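Local coordinates for protein polycyclic ketone monooxygenase (Myceliophthora thermophila, PDB 5MQ6) that inserts a single oxygen atom next to the carbonyl of bulky polycyclic ketones, using FAD and NADPH, and so turns them into esters or lactones, at residues Y93-R96 and L97-G101; P315-W318 and K319-A323; K326-Q329 and R330-L334; Q628-A631 and S632-K635. All blocks are in the same frame, centred on the assembly; numbering follows the deposited sequence.

Each of the four contacts is local, between neighbouring turns of one helix, and along the chain they stand in series, none nesting in or crossing another. Interaction 1 ends the helix of the FAD-binding beta-alpha-beta unit. Interaction 2 spans helix 315-322, and a short connection leads into interaction 3 at the start of helix 328-340; the two touch where Ala323 and Ile322 meet Trp328. Interaction 4 begins helix 630-641 and packs on interaction 3, Ala631 and Met634 against Leu334. Interaction 1 touches none of the others, but Arg96 and Arg330 of interaction 3 both form salt bridges with Asp546 of helix 541-562.

Interaction 1. Residues Y93-R96 and L97-G101; sequences YAVR and LAEAG
Leu97 sits against the carbonyl oxygen of Tyr93, one helical turn back. Its amide makes the bond, Leu97 N to Tyr93 O at 2.8 Å, and its side chain lies beside the same oxygen, with Leu97 CG 3.2 Å from Tyr93 O. That approach follows from CG standing beside the backbone N (chi1 -71°). This is the tight side of the helix: Tyr93 and Ala94 lie on Ile83, Leu97 on Phe81 and Leu220, while the Tyr93 hydroxyl bonds to the carbonyl oxygen of Leu221. Ala98 N to Ala94 O (2.9 Å) and Glu99 N to Val95 O (3.0 Å) carry the bonding onward. Helix 88-99 is the middle element of a beta-alpha-beta unit between strands 78-84 and 109-112. Gly85, Gly87 and Gly90, running from the turn after strand 78-84 into the helix start, fit the GxGxxG pattern of a Rossmann-type fold, consistent with backbone amides directed at the FAD; Gly89 binds that cofactor. The other side is looser. Val95 and Glu99 meet through a single pair of carbons, Val95 CG1 to Glu99 CG at 4.2 Å, and the Glu99 chain then bends away at chi2, its OE2 bonded to Trp171. Arg96 leaves on a different side, bent at chi2, and is held against helix 541-562 by a salt bridge with Asp546. Towards the solvent the helix closes in a Schellman motif: Ala100 N reaches Arg96 O at 2.9 Å, the bond bent to 140°, and Gly101 N turns back to Ala98 O at 3.1 Å. Exposed Gly101 takes positive phi (76°), which favours glycine.

Interaction 2. Residues P315-W318 and K319-A323; sequences PVEW and KTKIA
Ile322 and Ala323 of the following turn both lean on the Trp318 indole from the same side of its plane. CG is anti to the backbone N (chi1 -177°), which swings the ring system forward along the helix: Ile322 CG2 meets Trp318 CZ3 at 3.4 Å, and Ala323 CB, offset toward the rim, meets Trp318 CE2 at 3.8 Å. Both approach obliquely, and the Trp318 and Ile322 side chains cross at about a right angle. An alanine in place of Trp318 would probably leave Ile322 CG2 and Ala323 CB without their shared packing partner and open a gap at this end of the helix. The backbone widens here into a pi-type turn, Ala323 N bonding to Trp318 O at 2.9 Å. Thr320 folds back on its own turn: OG1, beside the backbone N (chi1 -66°), donates to Val316 O at 2.7 Å, and Thr320 N bonds to that same oxygen. Lys321, bent at chi2, chi3 and chi4, crosses Glu317 obliquely, its CE 3.3 Å from Glu317 CG, yet Lys321 NZ stays 4.7 Å from Glu317 OE2; the salt bridge of Glu317 is with Arg311. Helix 315-322 is largely at the surface, Trp318 resting on Ile149 and Pro150 of a loop, Ile322 and Ala323 against Trp328 of helix 328-340.

Interaction 3. Residues K326-Q329 and R330-L334; sequences KGWQ and RERML
Arg332 starts its side chain over the carbonyl oxygens of the preceding turn: CB is 3.5 Å from Trp328 O and equally near Gln329 O. CG, anti to the backbone N (chi1 -163°), carries the chain outward past the Trp328 indole, and CD reaches the ring's edge near its plane, 4.0 Å from Trp328 CZ3. Fully extended from CG to NE, the arm then turns its guanidinium about 70° from the indole plane. Its NH1 forms a salt bridge with Glu135, and Arg332 NH2 lies 3.2 Å from Lys321 O. The two side chains thus meet at an edge rather than stacking. The segments form the N-terminal turn of helix 328-340, with Gly327 at the N-cap in a positive-phi setting that calls for glycine. Two bonds bind the turn together, Arg332 N to Trp328 O at 3.0 Å and Met333 N to Gln329 O at 2.9 Å. Trp328 O has a second donor, a water at 2.8 Å from it that also donates to Glu331 OE1. Trp328 CG lies between its backbone N and carbonyl carbon (chi1 65°), which brings one ring face over Gln329 CB and the CZ3 edge to Arg332; the ring also touches Leu143 and Glu144 of helix 143-146. The buried Gln329 amide is gripped by three bonds, its NE2 by the carbonyl oxygens of Met140 and Tyr137 and its OE1 by the amide of Leu143. Arg330, bent at chi2 and chi3, forms salt bridges with Asp546 and Glu550 of helix 541-562, and Met333, its side chain about 9 Å from the bound FAD, packs on Phe543 of the same helix.

Interaction 4. Residues Q628-A631 and S632-K635; sequences QGMA and SYMK
A sulfur comes up to the rim of an aromatic ring just one turn away: Met630 SD lies 5.1 Å from the centroid of the Tyr633 ring, 85° off its normal, and so in the ring plane. This Met-aromatic contact marks the first turn of helix 630-641. The touching pair is Met630 SD and Tyr633 CD2, at 3.7 Å. Both side chains hold CG anti to the backbone N (chi1 -178° for Met630), which sets them side by side and pointing the same way, while the bends at chi2 and chi3 of Met630 curl the sulfur in to the edge. Tyr633 OH bonds to the carbonyl oxygen of His517, fixing the far end of the ring. Met630 also packs on Phe543 and Thr544, and Met634 on Leu334, so the turn rests on both helix 541-562 and helix 328-340, while the Tyr633 ring faces loop residues such as Pro531. Gly629, with positive phi, is the N-cap; its carbonyl oxygen takes the Tyr633 amide in a nearly straight bond (Tyr633 N to Gly629 O, 3.2 Å), followed by Met634 N to Met630 O at 2.8 Å. Across the cap, one water donates to Gln628 O at 2.8 Å and accepts from Ser632 N at 3.0 Å.

Interaction 1. Residues Y93-R96 and L97-G101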
ATOM      1  N   TYR A  93      16.030  -1.568  -2.182  1.00 15.43           N
ATOM      2  CA  TYR A  93      17.089  -0.569  -1.861  1.00 18.14           C
ATOM      3  C   TYR A  93      18.412  -1.302  -1.568  1.00 17.49           C
ATOM      4  O   TYR A  93      19.505  -0.898  -2.033  1.00 16.97           O
ATOM      5  CB  TYR A  93      16.769   0.199  -0.563  1.00 19.85           C
ATOM      6  CG  TYR A  93      15.965   1.490  -0.554  1.00 21.05           C
ATOM      7  CD1 TYR A  93      16.200   2.549  -1.434  1.00 18.89           C
ATOM      8  CD2 TYR A  93      15.060   1.694   0.473  1.00 23.13           C
ATOM      9  CE1 TYR A  93      15.497   3.721  -1.354  1.00 18.56           C
ATOM     10  CE2 TYR A  93      14.384   2.892   0.631  1.00 20.18           C
ATOM     11  CZ  TYR A  93      14.621   3.921  -0.263  1.00 19.89           C
ATOM     12  OH  TYR A  93      13.926   5.055  -0.010  1.00 23.05           O
ATOM     13  N   ALA A  94      18.316  -2.377  -0.784  1.00 16.45           N
ATOM     14  CA  ALA A  94      19.514  -3.096  -0.371  1.00 17.30           C
ATOM     15  C   ALA A  94      20.221  -3.731  -1.563  1.00 19.03           C
ATOM     16  O   ALA A  94      21.471  -3.563  -1.756  1.00 16.33           O
ATOM     17  CB  ALA A  94      19.170  -4.199   0.632  1.00 18.66           C
ATOM     18  N   VAL A  95      19.443  -4.439  -2.370  1.00 19.25           N
ATOM     19  CA  VAL A  95      19.990  -5.003  -3.585  1.00 21.24           C
ATOM     20  C   VAL A  95      20.612  -3.909  -4.507  1.00 20.85           C
ATOM     21  O   VAL A  95      21.722  -4.072  -5.022  1.00 23.30           O
ATOM     22  CB  VAL A  95      18.922  -5.792  -4.367  1.00 21.73           C
ATOM     23  CG1 VAL A  95      19.472  -6.195  -5.735  1.00 23.73           C
ATOM     24  CG2 VAL A  95      18.524  -7.072  -3.630  1.00 23.30           C
ATOM     25  N   ARG A  96      19.939  -2.787  -4.684  1.00 18.01           N
ATOM     26  CA  ARG A  96      20.423  -1.771  -5.560  1.00 19.06           C
ATOM     27  C   ARG A  96      21.722  -1.153  -5.021  1.00 16.68           C
ATOM     28  O   ARG A  96      22.639  -0.868  -5.786  1.00 18.31           O
ATOM     29  CB  ARG A  96      19.380  -0.658  -5.806  1.00 22.78           C
ATOM     30  CG  ARG A  96      18.585  -0.724  -7.095  1.00 27.75           C
ATOM     31  CD  ARG A  96      17.521  -1.760  -7.113  1.00 27.77           C
ATOM     32  NE  ARG A  96      16.933  -1.963  -8.423  1.00 26.71           N
ATOM     33  CZ  ARG A  96      15.864  -1.355  -8.921  1.00 25.85           C
ATOM     34  NH1 ARG A  96      15.157  -0.465  -8.259  1.00 31.32           N
ATOM     35  NH2 ARG A  96      15.511  -1.669 -10.125  1.00 27.36           N
ATOM     36  N   LEU A  97      21.797  -0.897  -3.723  1.00 16.26           N
ATOM     37  CA  LEU A  97      23.022  -0.398  -3.124  1.00 16.86           C
ATOM     38  C   LEU A  97      24.196  -1.383  -3.353  1.00 18.29           C
ATOM     39  O   LEU A  97      25.317  -0.993  -3.755  1.00 18.04           O
ATOM     40  CB  LEU A  97      22.827  -0.170  -1.686  1.00 16.18           C
ATOM     41  CG  LEU A  97      21.956   0.995  -1.196  1.00 16.60           C
ATOM     42  CD1 LEU A  97      21.844   0.835   0.312  1.00 18.04           C
ATOM     43  CD2 LEU A  97      22.522   2.399  -1.522  1.00 17.69           C
ATOM     44  N   ALA A  98      23.923  -2.649  -3.101  1.00 17.60           N
ATOM     45  CA  ALA A  98      24.958  -3.686  -3.277  1.00 19.77           C
ATOM     46  C   ALA A  98      25.448  -3.674  -4.737  1.00 21.56           C
ATOM     47  O   ALA A  98      26.604  -3.557  -4.927  1.00 23.12           O
ATOM     48  CB  ALA A  98      24.442  -5.060  -2.894  1.00 18.42           C
ATOM     49  N   GLU A  99      24.561  -3.677  -5.736  1.00 23.05           N
ATOM     50  CA  GLU A  99      24.921  -3.682  -7.171  1.00 24.42           C
ATOM     51  C   GLU A  99      25.547  -2.349  -7.612  1.00 24.76           C
ATOM     52  O   GLU A  99      26.327  -2.299  -8.540  1.00 28.13           O
ATOM     53  CB  GLU A  99      23.709  -3.942  -8.055  1.00 26.18           C
ATOM     54  CG  GLU A  99      23.051  -5.294  -7.803  1.00 29.48           C
ATOM     55  CD  GLU A  99      23.864  -6.446  -8.335  1.00 36.12           C
ATOM     56  OE1 GLU A  99      24.655  -6.245  -9.279  1.00 41.36           O
ATOM     57  OE2 GLU A  99      23.721  -7.546  -7.800  1.00 31.23           O
ATOM     58  N   ALA A 100      25.258  -1.275  -6.942  1.00 20.78           N
ATOM     59  CA  ALA A 100      25.880  -0.018  -7.284  1.00 21.80           C
ATOM     60  C   ALA A 100      27.274   0.106  -6.747  1.00 21.71           C
ATOM     61  O   ALA A 100      27.891   1.133  -6.986  1.00 24.06           O
ATOM     62  CB  ALA A 100      25.039   1.192  -6.794  1.00 20.15           C
ATOM     63  N   GLY A 101      27.727  -0.883  -5.974  1.00 20.40           N
ATOM     64  CA  GLY A 101      29.011  -0.843  -5.297  1.00 20.43           C
ATOM     65  C   GLY A 101      29.053   0.060  -4.062  1.00 19.72           C
ATOM     66  O   GLY A 101      30.125   0.443  -3.665  1.00 17.92           O
TER

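Interaction 2. Residues P315-W318 and K319-A323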
ATOM      1  N   PRO A 315       5.267 -23.474 -19.074  1.00 51.39           N
ATOM      2  CA  PRO A 315       6.720 -23.324 -19.304  1.00 49.11           C
ATOM      3  C   PRO A 315       7.067 -22.906 -20.691  1.00 51.26           C
ATOM      4  O   PRO A 315       8.148 -22.338 -20.882  1.00 48.15           O
ATOM      5  CB  PRO A 315       7.277 -24.721 -19.055  1.00 52.38           C
ATOM      6  CG  PRO A 315       6.186 -25.461 -18.334  1.00 55.30           C
ATOM      7  CD  PRO A 315       4.914 -24.886 -18.867  1.00 53.88           C
ATOM      8  N   VAL A 316       6.161 -23.164 -21.647  1.00 44.68           N
ATOM      9  CA  VAL A 316       6.374 -22.677 -23.029  1.00 52.09           C
ATOM     10  C   VAL A 316       6.024 -21.189 -23.132  1.00 45.70           C
ATOM     11  O   VAL A 316       6.696 -20.400 -23.826  1.00 44.08           O
ATOM     12  CB  VAL A 316       5.720 -23.561 -24.173  1.00 56.86           C
ATOM     13  CG1 VAL A 316       4.987 -24.828 -23.653  1.00 62.81           C
ATOM     14  CG2 VAL A 316       4.862 -22.726 -25.139  1.00 55.48           C
ATOM     15  N   GLU A 317       4.956 -20.818 -22.462  1.00 41.55           N
ATOM     16  CA  GLU A 317       4.556 -19.424 -22.430  1.00 52.04           C
ATOM     17  C   GLU A 317       5.677 -18.585 -21.712  1.00 53.09           C
ATOM     18  O   GLU A 317       6.200 -17.545 -22.249  1.00 41.11           O
ATOM     19  CB  GLU A 317       3.202 -19.319 -21.738  1.00 55.02           C
ATOM     20  CG  GLU A 317       2.373 -18.130 -22.133  1.00 56.51           C
ATOM     21  CD  GLU A 317       1.661 -17.550 -20.931  1.00 77.94           C
ATOM     22  OE1 GLU A 317       1.627 -18.246 -19.866  1.00 84.08           O
ATOM     23  OE2 GLU A 317       1.160 -16.393 -21.044  1.00 68.77           O
ATOM     24  N   TRP A 318       6.088 -19.076 -20.548  1.00 45.36           N
ATOM     25  CA  TRP A 318       7.278 -18.529 -19.860  1.00 38.62           C
ATOM     26  C   TRP A 318       8.470 -18.080 -20.755  1.00 35.70           C
ATOM     27  O   TRP A 318       8.873 -16.948 -20.747  1.00 34.36           O
ATOM     28  CB  TRP A 318       7.759 -19.531 -18.791  1.00 35.72           C
ATOM     29  CG  TRP A 318       8.906 -18.951 -18.051  1.00 35.63           C
ATOM     30  CD1 TRP A 318      10.218 -19.255 -18.191  1.00 33.58           C
ATOM     31  CD2 TRP A 318       8.828 -17.869 -17.122  1.00 33.31           C
ATOM     32  NE1 TRP A 318      10.975 -18.419 -17.411  1.00 42.69           N
ATOM     33  CE2 TRP A 318      10.139 -17.572 -16.729  1.00 37.49           C
ATOM     34  CE3 TRP A 318       7.769 -17.112 -16.605  1.00 33.01           C
ATOM     35  CZ2 TRP A 318      10.417 -16.581 -15.814  1.00 34.62           C
ATOM     36  CZ3 TRP A 318       8.044 -16.143 -15.675  1.00 32.24           C
ATOM     37  CH2 TRP A 318       9.346 -15.882 -15.289  1.00 33.27           C
ATOM     38  N   LYS A 319       9.026 -18.956 -21.562  1.00 41.38           N
ATOM     39  CA  LYS A 319      10.271 -18.620 -22.290  1.00 42.29           C
ATOM     40  C   LYS A 319       9.978 -17.841 -23.553  1.00 38.38           C
ATOM     41  O   LYS A 319      10.844 -17.132 -24.088  1.00 42.37           O
ATOM     42  CB  LYS A 319      11.143 -19.866 -22.622  1.00 51.91           C
ATOM     43  CG  LYS A 319      10.546 -21.233 -22.307  1.00 51.57           C
ATOM     44  CD  LYS A 319      11.557 -22.340 -21.963  1.00 69.17           C
ATOM     45  CE  LYS A 319      10.863 -23.478 -21.180  1.00 77.74           C
ATOM     46  NZ  LYS A 319      11.647 -24.722 -20.917  1.00 79.13           N
ATOM     47  N   THR A 320       8.743 -17.963 -24.014  1.00 36.90           N
ATOM     48  CA  THR A 320       8.277 -17.366 -25.245  1.00 40.22           C
ATOM     49  C   THR A 320       7.702 -15.987 -25.047  1.00 41.98           C
ATOM     50  O   THR A 320       7.966 -15.067 -25.838  1.00 47.57           O
ATOM     51  CB  THR A 320       7.176 -18.285 -25.782  1.00 42.23           C
ATOM     52  OG1 THR A 320       7.814 -19.498 -26.110  1.00 49.63           O
ATOM     53  CG2 THR A 320       6.558 -17.819 -27.007  1.00 53.33           C
ATOM     54  N   LYS A 321       6.850 -15.875 -24.035  1.00 35.02           N
ATOM     55  CA  LYS A 321       5.953 -14.725 -23.884  1.00 42.69           C
ATOM     56  C   LYS A 321       6.118 -13.902 -22.601  1.00 42.65           C
ATOM     57  O   LYS A 321       5.470 -12.849 -22.465  1.00 41.79           O
ATOM     58  CB  LYS A 321       4.519 -15.252 -23.981  1.00 48.83           C
ATOM     59  CG  LYS A 321       4.085 -15.554 -25.427  1.00 60.20           C
ATOM     60  CD  LYS A 321       3.089 -16.715 -25.497  1.00 75.01           C
ATOM     61  CE  LYS A 321       1.739 -16.408 -24.849  1.00 84.54           C
ATOM     62  NZ  LYS A 321       0.942 -15.375 -25.587  1.00 86.50           N
ATOM     63  N   ILE A 322       6.924 -14.385 -21.663  1.00 32.54           N
ATOM     64  CA  ILE A 322       7.115 -13.697 -20.378  1.00 30.70           C
ATOM     65  C   ILE A 322       8.571 -13.298 -20.266  1.00 30.42           C
ATOM     66  O   ILE A 322       8.914 -12.140 -20.491  1.00 33.66           O
ATOM     67  CB  ILE A 322       6.628 -14.546 -19.209  1.00 29.01           C
ATOM     68  CG1 ILE A 322       5.122 -14.881 -19.432  1.00 30.31           C
ATOM     69  CG2 ILE A 322       6.879 -13.799 -17.909  1.00 28.96           C
ATOM     70  CD1 ILE A 322       4.554 -15.967 -18.542  1.00 33.87           C
ATOM     71  N   ALA A 323       9.447 -14.238 -20.005  1.00 29.72           N
ATOM     72  CA  ALA A 323      10.842 -13.901 -19.894  1.00 32.56           C
ATOM     73  C   ALA A 323      11.442 -13.746 -21.307  1.00 33.87           C
ATOM     74  O   ALA A 323      12.325 -14.457 -21.682  1.00 41.38           O
ATOM     75  CB  ALA A 323      11.598 -14.948 -19.054  1.00 34.82           C
TER

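Interaction 3. Residues K326-Q329 and R330-L334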
ATOM      1  N   LYS A 326      16.439  -9.729 -22.151  1.00 36.02           N
ATOM      2  CA  LYS A 326      17.074  -9.074 -20.993  1.00 39.65           C
ATOM      3  C   LYS A 326      16.281  -7.867 -20.670  1.00 32.37           C
ATOM      4  O   LYS A 326      16.004  -7.126 -21.542  1.00 31.76           O
ATOM      5  CB  LYS A 326      18.527  -8.625 -21.261  1.00 43.01           C
ATOM      6  CG  LYS A 326      19.441  -9.785 -21.572  1.00 56.30           C
ATOM      7  CD  LYS A 326      20.837  -9.316 -22.008  1.00 70.02           C
ATOM      8  CE  LYS A 326      20.885  -8.779 -23.460  1.00 67.86           C
ATOM      9  NZ  LYS A 326      21.287  -9.842 -24.429  1.00 65.82           N
ATOM     10  N   GLY A 327      15.894  -7.665 -19.438  1.00 31.66           N
ATOM     11  CA  GLY A 327      15.137  -6.437 -19.073  1.00 28.03           C
ATOM     12  C   GLY A 327      13.663  -6.653 -19.314  1.00 28.06           C
ATOM     13  O   GLY A 327      12.896  -5.711 -19.375  1.00 26.73           O
ATOM     14  N   TRP A 328      13.231  -7.907 -19.393  1.00 27.58           N
ATOM     15  CA  TRP A 328      11.843  -8.150 -19.738  1.00 26.53           C
ATOM     16  C   TRP A 328      10.831  -7.641 -18.717  1.00 25.14           C
ATOM     17  O   TRP A 328       9.751  -7.214 -19.075  1.00 25.72           O
ATOM     18  CB  TRP A 328      11.615  -9.618 -20.007  1.00 25.39           C
ATOM     19  CG  TRP A 328      11.823 -10.517 -18.807  1.00 23.26           C
ATOM     20  CD1 TRP A 328      12.946 -11.234 -18.505  1.00 22.27           C
ATOM     21  CD2 TRP A 328      10.836 -10.856 -17.823  1.00 22.27           C
ATOM     22  NE1 TRP A 328      12.736 -11.965 -17.362  1.00 23.39           N
ATOM     23  CE2 TRP A 328      11.446 -11.755 -16.922  1.00 21.47           C
ATOM     24  CE3 TRP A 328       9.515 -10.474 -17.606  1.00 22.93           C
ATOM     25  CZ2 TRP A 328      10.813 -12.234 -15.798  1.00 19.92           C
ATOM     26  CZ3 TRP A 328       8.828 -11.016 -16.456  1.00 20.47           C
ATOM     27  CH2 TRP A 328       9.504 -11.867 -15.577  1.00 20.03           C
ATOM     28  N   GLN A 329      11.175  -7.693 -17.446  1.00 25.77           N
ATOM     29  CA  GLN A 329      10.190  -7.383 -16.438  1.00 27.09           C
ATOM     30  C   GLN A 329       9.794  -5.889 -16.406  1.00 24.24           C
ATOM     31  O   GLN A 329       8.587  -5.545 -16.285  1.00 22.55           O
ATOM     32  CB  GLN A 329      10.638  -7.912 -15.077  1.00 27.55           C
ATOM     33  CG  GLN A 329       9.598  -7.759 -13.996  1.00 28.79           C
ATOM     34  CD  GLN A 329       9.945  -8.508 -12.715  1.00 28.82           C
ATOM     35  OE1 GLN A 329      11.123  -8.595 -12.308  1.00 25.96           O
ATOM     36  NE2 GLN A 329       8.939  -9.029 -12.068  1.00 25.76           N
ATOM     37  N   ARG A 330      10.776  -4.994 -16.565  1.00 20.72           N
ATOM     38  CA  ARG A 330      10.438  -3.604 -16.641  1.00 24.50           C
ATOM     39  C   ARG A 330       9.540  -3.292 -17.876  1.00 24.65           C
ATOM     40  O   ARG A 330       8.594  -2.549 -17.825  1.00 21.15           O
ATOM     41  CB  ARG A 330      11.744  -2.783 -16.527  1.00 30.09           C
ATOM     42  CG  ARG A 330      11.632  -1.351 -16.861  1.00 32.72           C
ATOM     43  CD  ARG A 330      11.151  -0.503 -15.702  1.00 35.51           C
ATOM     44  NE  ARG A 330      12.069  -0.298 -14.568  1.00 33.57           N
ATOM     45  CZ  ARG A 330      12.991   0.658 -14.460  1.00 34.62           C
ATOM     46  NH1 ARG A 330      13.276   1.460 -15.481  1.00 39.73           N
ATOM     47  NH2 ARG A 330      13.662   0.817 -13.308  1.00 29.38           N
ATOM     48  N   GLU A 331       9.799  -3.936 -18.980  1.00 25.39           N
ATOM     49  CA  GLU A 331       8.988  -3.733 -20.148  1.00 25.22           C
ATOM     50  C   GLU A 331       7.548  -4.247 -19.879  1.00 21.64           C
ATOM     51  O   GLU A 331       6.576  -3.595 -20.173  1.00 23.13           O
ATOM     52  CB  GLU A 331       9.689  -4.393 -21.378  1.00 28.00           C
ATOM     53  CG  GLU A 331       8.737  -4.742 -22.473  1.00 31.40           C
ATOM     54  CD  GLU A 331       9.394  -5.423 -23.618  1.00 34.69           C
ATOM     55  OE1 GLU A 331       9.244  -6.672 -23.747  1.00 42.24           O
ATOM     56  OE2 GLU A 331      10.095  -4.693 -24.327  1.00 45.42           O
ATOM     57  N   ARG A 332       7.415  -5.390 -19.224  1.00 22.42           N
ATOM     58  CA  ARG A 332       6.125  -5.911 -18.915  1.00 19.68           C
ATOM     59  C   ARG A 332       5.286  -5.022 -17.970  1.00 20.50           C
ATOM     60  O   ARG A 332       4.072  -4.899 -18.117  1.00 19.73           O
ATOM     61  CB  ARG A 332       6.302  -7.317 -18.341  1.00 21.39           C
ATOM     62  CG  ARG A 332       5.031  -8.142 -18.335  1.00 23.25           C
ATOM     63  CD  ARG A 332       5.380  -9.544 -17.858  1.00 24.53           C
ATOM     64  NE  ARG A 332       4.183 -10.362 -17.905  1.00 24.46           N
ATOM     65  CZ  ARG A 332       3.710 -10.985 -18.970  1.00 23.82           C
ATOM     66  NH1 ARG A 332       2.606 -11.655 -18.814  1.00 27.76           N
ATOM     67  NH2 ARG A 332       4.281 -10.958 -20.160  1.00 25.66           N
ATOM     68  N   MET A 333       5.950  -4.432 -16.988  1.00 18.85           N
ATOM     69  CA  MET A 333       5.328  -3.589 -16.023  1.00 19.31           C
ATOM     70  C   MET A 333       4.814  -2.343 -16.721  1.00 19.51           C
ATOM     71  O   MET A 333       3.731  -1.830 -16.440  1.00 17.73           O
ATOM     72  CB  MET A 333       6.344  -3.190 -14.929  1.00 20.80           C
ATOM     73  CG  MET A 333       6.623  -4.259 -13.907  1.00 22.58           C
ATOM     74  SD  MET A 333       7.741  -3.837 -12.513  1.00 28.09           S
ATOM     75  CE  MET A 333       9.023  -3.051 -13.315  1.00 29.42           C
ATOM     76  N   LEU A 334       5.611  -1.868 -17.670  1.00 20.40           N
ATOM     77  CA  LEU A 334       5.211  -0.712 -18.502  1.00 19.53           C
ATOM     78  C   LEU A 334       3.982  -1.027 -19.377  1.00 21.13           C
ATOM     79  O   LEU A 334       3.040  -0.285 -19.430  1.00 21.16           O
ATOM     80  CB  LEU A 334       6.417  -0.291 -19.339  1.00 18.76           C
ATOM     81  CG  LEU A 334       7.480   0.521 -18.586  1.00 18.11           C
ATOM     82  CD1 LEU A 334       8.786   0.470 -19.379  1.00 20.23           C
ATOM     83  CD2 LEU A 334       7.026   1.964 -18.520  1.00 19.51           C
TER
HETATM   84  O   HOH W   1       8.755  -8.040 -21.567  1.00 26.05           O

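Interaction 4. Residues Q628-A631 and S632-K635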
ATOM      1  N   GLN A 628       0.576  12.590 -15.221  1.00 18.73           N
ATOM      2  CA  GLN A 628       0.890  12.026 -16.496  1.00 20.81           C
ATOM      3  C   GLN A 628       1.274  10.564 -16.541  1.00 21.93           C
ATOM      4  O   GLN A 628       1.605  10.054 -17.623  1.00 25.97           O
ATOM      5  CB  GLN A 628       1.941  12.861 -17.162  1.00 22.32           C
ATOM      6  CG  GLN A 628       1.582  14.350 -17.304  1.00 23.74           C
ATOM      7  CD  GLN A 628       0.481  14.625 -18.304  1.00 28.50           C
ATOM      8  OE1 GLN A 628       0.721  14.555 -19.479  1.00 33.47           O
ATOM      9  NE2 GLN A 628      -0.742  14.941 -17.839  1.00 29.24           N
ATOM     10  N   GLY A 629       1.182   9.895 -15.395  1.00 20.61           N
ATOM     11  CA  GLY A 629       1.550   8.487 -15.191  1.00 20.20           C
ATOM     12  C   GLY A 629       2.988   8.088 -14.944  1.00 19.98           C
ATOM     13  O   GLY A 629       3.977   8.870 -15.186  1.00 18.29           O
ATOM     14  N   MET A 630       3.129   6.846 -14.497  1.00 21.27           N
ATOM     15  CA  MET A 630       4.446   6.348 -14.056  1.00 21.91           C
ATOM     16  C   MET A 630       5.524   6.413 -15.167  1.00 22.22           C
ATOM     17  O   MET A 630       6.667   6.841 -14.929  1.00 23.12           O
ATOM     18  CB  MET A 630       4.355   4.956 -13.416  1.00 20.70           C
ATOM     19  CG  MET A 630       5.717   4.467 -12.910  1.00 22.77           C
ATOM     20  SD  MET A 630       6.331   5.415 -11.459  1.00 25.36           S
ATOM     21  CE  MET A 630       4.989   5.489 -10.377  1.00 28.65           C
ATOM     22  N   ALA A 631       5.185   6.040 -16.397  1.00 22.02           N
ATOM     23  CA  ALA A 631       6.213   6.003 -17.454  1.00 20.74           C
ATOM     24  C   ALA A 631       6.819   7.380 -17.649  1.00 22.61           C
ATOM     25  O   ALA A 631       8.037   7.525 -17.843  1.00 22.10           O
ATOM     26  CB  ALA A 631       5.621   5.525 -18.832  1.00 22.33           C
ATOM     27  N   SER A 632       5.931   8.390 -17.670  1.00 21.76           N
ATOM     28  CA  SER A 632       6.351   9.789 -17.847  1.00 22.61           C
ATOM     29  C   SER A 632       7.278  10.294 -16.680  1.00 21.94           C
ATOM     30  O   SER A 632       8.329  10.834 -16.921  1.00 22.72           O
ATOM     31  CB  SER A 632       5.115  10.661 -17.942  1.00 21.06           C
ATOM     32  OG  SER A 632       5.494  12.030 -18.049  1.00 24.67           O
ATOM     33  N   TYR A 633       6.891  10.071 -15.442  1.00 20.71           N
ATOM     34  CA  TYR A 633       7.728  10.340 -14.289  1.00 21.03           C
ATOM     35  C   TYR A 633       9.130   9.630 -14.394  1.00 22.72           C
ATOM     36  O   TYR A 633      10.228  10.261 -14.213  1.00 20.05           O
ATOM     37  CB  TYR A 633       6.930   9.930 -13.042  1.00 20.52           C
ATOM     38  CG  TYR A 633       7.662   9.955 -11.723  1.00 21.49           C
ATOM     39  CD1 TYR A 633       8.188  11.130 -11.237  1.00 21.76           C
ATOM     40  CD2 TYR A 633       7.809   8.788 -10.961  1.00 24.00           C
ATOM     41  CE1 TYR A 633       8.800  11.193  -9.997  1.00 19.26           C
ATOM     42  CE2 TYR A 633       8.428   8.775  -9.722  1.00 21.96           C
ATOM     43  CZ  TYR A 633       8.953   9.992  -9.241  1.00 21.63           C
ATOM     44  OH  TYR A 633       9.568  10.032  -8.035  1.00 17.48           O
ATOM     45  N   MET A 634       9.070   8.330 -14.707  1.00 19.96           N
ATOM     46  CA  MET A 634      10.287   7.544 -14.901  1.00 22.05           C
ATOM     47  C   MET A 634      11.240   8.143 -15.907  1.00 21.70           C
ATOM     48  O   MET A 634      12.458   8.192 -15.662  1.00 22.00           O
ATOM     49  CB  MET A 634       9.933   6.129 -15.352  1.00 23.99           C
ATOM     50  CG  MET A 634      11.087   5.173 -15.597  1.00 25.95           C
ATOM     51  SD  MET A 634      10.438   3.615 -16.273  1.00 33.75           S
ATOM     52  CE  MET A 634      10.227   4.243 -17.944  1.00 35.73           C
ATOM     53  N   LYS A 635      10.701   8.460 -17.075  1.00 24.66           N
ATOM     54  CA  LYS A 635      11.500   9.086 -18.138  1.00 26.98           C
ATOM     55  C   LYS A 635      12.106  10.440 -17.645  1.00 21.99           C
ATOM     56  O   LYS A 635      13.259  10.754 -17.905  1.00 23.42           O
ATOM     57  CB  LYS A 635      10.660   9.258 -19.417  1.00 30.00           C
ATOM     58  CG  LYS A 635      11.247  10.234 -20.453  1.00 41.62           C
ATOM     59  CD  LYS A 635      12.572   9.778 -21.100  1.00 52.82           C
ATOM     60  CE  LYS A 635      12.527   9.810 -22.642  1.00 55.79           C
ATOM     61  NZ  LYS A 635      13.368   8.730 -23.249  1.00 61.39           N
TER
HETATM   62  O   HOH W   2       3.110   7.868 -18.440  1.00 21.81           O